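PDB 2GP4: 6-phosphogluconate dehydratase from Shewanella oneidensis, which catalyses the dehydration of 6-phosphogluconate to 2-keto-3-deoxy-6-phosphogluconate, a step of the Entner-Doudoroff pathway, and is captured here without its iron-sulfur cluster. Local coordinates for residues 190-195 with 293-298. Numbering follows the deposited sequence.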
loop_
_atom_site.group_PDB
_atom_site.type_symbol
_atom_site.label_atom_id
_atom_site.label_comp_id
_atom_site.label_asym_id
_atom_site.label_seq_id
_atom_site.Cartn_x
_atom_site.Cartn_y
_atom_site.Cartn_z
ATOM N N HIS A 190 -19.675 -10.885 -5.362
ATOM C CA HIS A 190 -20.442 -11.475 -6.478
ATOM C C HIS A 190 -20.855 -10.430 -7.523
ATOM O O HIS A 190 -21.179 -10.769 -8.659
ATOM C CB HIS A 190 -21.673 -12.222 -5.945
ATOM C CG HIS A 190 -22.605 -11.360 -5.151
ATOM N ND1 HIS A 190 -23.924 -11.165 -5.506
ATOM C CD2 HIS A 190 -22.403 -10.619 -4.034
ATOM C CE1 HIS A 190 -24.495 -10.349 -4.638
ATOM N NE2 HIS A 190 -23.592 -10.001 -3.738
ATOM N N LEU A 191 -20.840 -9.161 -7.133
ATOM C CA LEU A 191 -21.169 -8.075 -8.051
ATOM C C LEU A 191 -19.937 -7.655 -8.854
ATOM O O LEU A 191 -18.827 -7.657 -8.323
ATOM C CB LEU A 191 -21.723 -6.864 -7.285
ATOM C CG LEU A 191 -22.907 -7.016 -6.319
ATOM C CD1 LEU A 191 -23.265 -5.663 -5.723
ATOM C CD2 LEU A 191 -24.134 -7.648 -6.987
ATOM N N PRO A 192 -20.125 -7.321 -10.148
ATOM C CA PRO A 192 -19.065 -6.649 -10.892
ATOM C C PRO A 192 -18.964 -5.195 -10.452
ATOM O O PRO A 192 -19.990 -4.559 -10.165
ATOM C CB PRO A 192 -19.553 -6.714 -12.340
ATOM C CG PRO A 192 -21.035 -6.799 -12.235
ATOM C CD PRO A 192 -21.313 -7.576 -10.985
HETATM N N MSE A 193 -17.739 -4.682 -10.384
HETATM C CA MSE A 193 -17.511 -3.303 -9.981
HETATM C C MSE A 193 -16.291 -2.722 -10.664
HETATM O O MSE A 193 -15.369 -3.449 -11.039
HETATM C CB MSE A 193 -17.349 -3.195 -8.463
HETATM C CG MSE A 193 -18.603 -3.524 -7.670
HETATM SE SE MSE A 193 -18.234 -3.435 -5.782
HETATM C CE MSE A 193 -19.777 -4.379 -5.084
ATOM N N LEU A 194 -16.307 -1.403 -10.830
ATOM C CA LEU A 194 -15.163 -0.663 -11.336
ATOM C C LEU A 194 -14.888 0.524 -10.437
ATOM O O LEU A 194 -15.822 1.190 -9.978
ATOM C CB LEU A 194 -15.424 -0.153 -12.755
ATOM C CG LEU A 194 -15.124 -1.066 -13.942
ATOM C CD1 LEU A 194 -16.180 -2.153 -14.115
ATOM C CD2 LEU A 194 -15.018 -0.227 -15.199
ATOM N N PHE A 195 -13.606 0.775 -10.185
ATOM C CA PHE A 195 -13.177 2.012 -9.553
ATOM C C PHE A 195 -13.129 3.120 -10.608
ATOM O O PHE A 195 -12.663 2.902 -11.731
ATOM C CB PHE A 195 -11.813 1.835 -8.885
ATOM C CG PHE A 195 -11.874 1.164 -7.535
ATOM C CD1 PHE A 195 -11.946 -0.222 -7.432
ATOM C CD2 PHE A 195 -11.851 1.923 -6.364
ATOM C CE1 PHE A 195 -11.996 -0.843 -6.184
ATOM C CE2 PHE A 195 -11.899 1.309 -5.112
ATOM C CZ PHE A 195 -11.972 -0.075 -5.023
ATOM N N THR A 293 -22.184 -13.277 -21.102
ATOM C CA THR A 293 -21.117 -12.804 -22.008
ATOM C C THR A 293 -19.794 -12.555 -21.286
ATOM O O THR A 293 -18.792 -13.192 -21.613
ATOM C CB THR A 293 -21.505 -11.601 -22.949
ATOM O OG1 THR A 293 -21.764 -10.416 -22.179
ATOM C CG2 THR A 293 -22.712 -11.946 -23.821
ATOM N N GLN A 294 -19.790 -11.654 -20.307
ATOM C CA GLN A 294 -18.542 -11.249 -19.658
ATOM C C GLN A 294 -18.688 -11.011 -18.143
ATOM O O GLN A 294 -18.210 -10.004 -17.615
ATOM C CB GLN A 294 -17.990 -10.005 -20.361
ATOM C CG GLN A 294 -16.468 -9.878 -20.348
ATOM C CD GLN A 294 -15.963 -8.689 -21.163
ATOM O OE1 GLN A 294 -16.640 -8.201 -22.072
ATOM N NE2 GLN A 294 -14.769 -8.225 -20.838
ATOM N N TYR A 295 -19.337 -11.945 -17.447
ATOM C CA TYR A 295 -19.494 -11.862 -15.988
ATOM C C TYR A 295 -18.148 -11.833 -15.261
ATOM O O TYR A 295 -17.402 -12.817 -15.263
ATOM C CB TYR A 295 -20.375 -13.004 -15.458
ATOM C CG TYR A 295 -20.565 -13.027 -13.948
ATOM C CD1 TYR A 295 -20.895 -11.864 -13.239
ATOM C CD2 TYR A 295 -20.436 -14.221 -13.231
ATOM C CE1 TYR A 295 -21.081 -11.889 -11.861
ATOM C CE2 TYR A 295 -20.622 -14.258 -11.850
ATOM C CZ TYR A 295 -20.944 -13.089 -11.171
ATOM O OH TYR A 295 -21.128 -13.119 -9.805
ATOM N N SER A 296 -17.865 -10.692 -14.639
ATOM C CA SER A 296 -16.595 -10.450 -13.962
ATOM C C SER A 296 -16.803 -9.883 -12.550
ATOM O O SER A 296 -16.641 -8.679 -12.333
ATOM C CB SER A 296 -15.724 -9.506 -14.796
ATOM O OG SER A 296 -15.479 -10.040 -16.089
ATOM N N PRO A 297 -17.154 -10.755 -11.585
ATOM C CA PRO A 297 -17.367 -10.306 -10.209
ATOM C C PRO A 297 -16.059 -9.855 -9.546
ATOM O O PRO A 297 -15.014 -10.472 -9.756
ATOM C CB PRO A 297 -17.943 -11.550 -9.519
ATOM C CG PRO A 297 -17.470 -12.687 -10.318
ATOM C CD PRO A 297 -17.358 -12.206 -11.729
ATOM N N ILE A 298 -16.123 -8.780 -8.765
ATOM C CA ILE A 298 -14.919 -8.215 -8.136
ATOM C C ILE A 298 -14.151 -9.221 -7.267
ATOM O O ILE A 298 -12.921 -9.188 -7.224
ATOM C CB ILE A 298 -15.208 -6.898 -7.350
ATOM C CG1 ILE A 298 -13.889 -6.192 -6.991
ATOM C CG2 ILE A 298 -16.064 -7.169 -6.120
ATOM C CD1 ILE A 298 -13.997 -4.687 -6.828
HETATM O O HOH W 1 -15.269 -6.023 -10.728
#
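Tyr-295 reaches across to His-190 where the loop ahead of helix 298-301 crosses the lead-in to strand 193-195, an edge strand of a small mixed sheet in the largely helical N-terminal domain. The buried, tighter part is at Ile-298. Just past Pro-297 at the N-cap position, Ile-298 N gives Leu-191 O a nearly straight hydrogen bond of 3.0 Å. The side chain's CG1, anti to the backbone N (chi1 -167°), carries Ile-298 CD1 to within 4.0 Å of Met-193 CB. Phe-195 CE1 lies a little farther from Ile-298 CD1, at 4.4 Å. One water accepts from Met-193 N and donates only weakly to Ser-296 O. The Tyr-295 end is the more open one, partly exposed, bordered by Ala-50 and Arg-51 of helix 23-51. Pro-297 CD sits 3.6 Å above the centre of the tyrosine ring, while Pro-192 CD meets the ring's edge, 4.4 Å from Tyr-295 CE1. A phenylalanine here could keep that proline packing but would probably leave the carbonyl of His-190 without this hydrogen-bond donor. As modelled, Tyr-295 OH approaches His-190 O in the carbonyl plane, on a lone pair, at 2.6 Å.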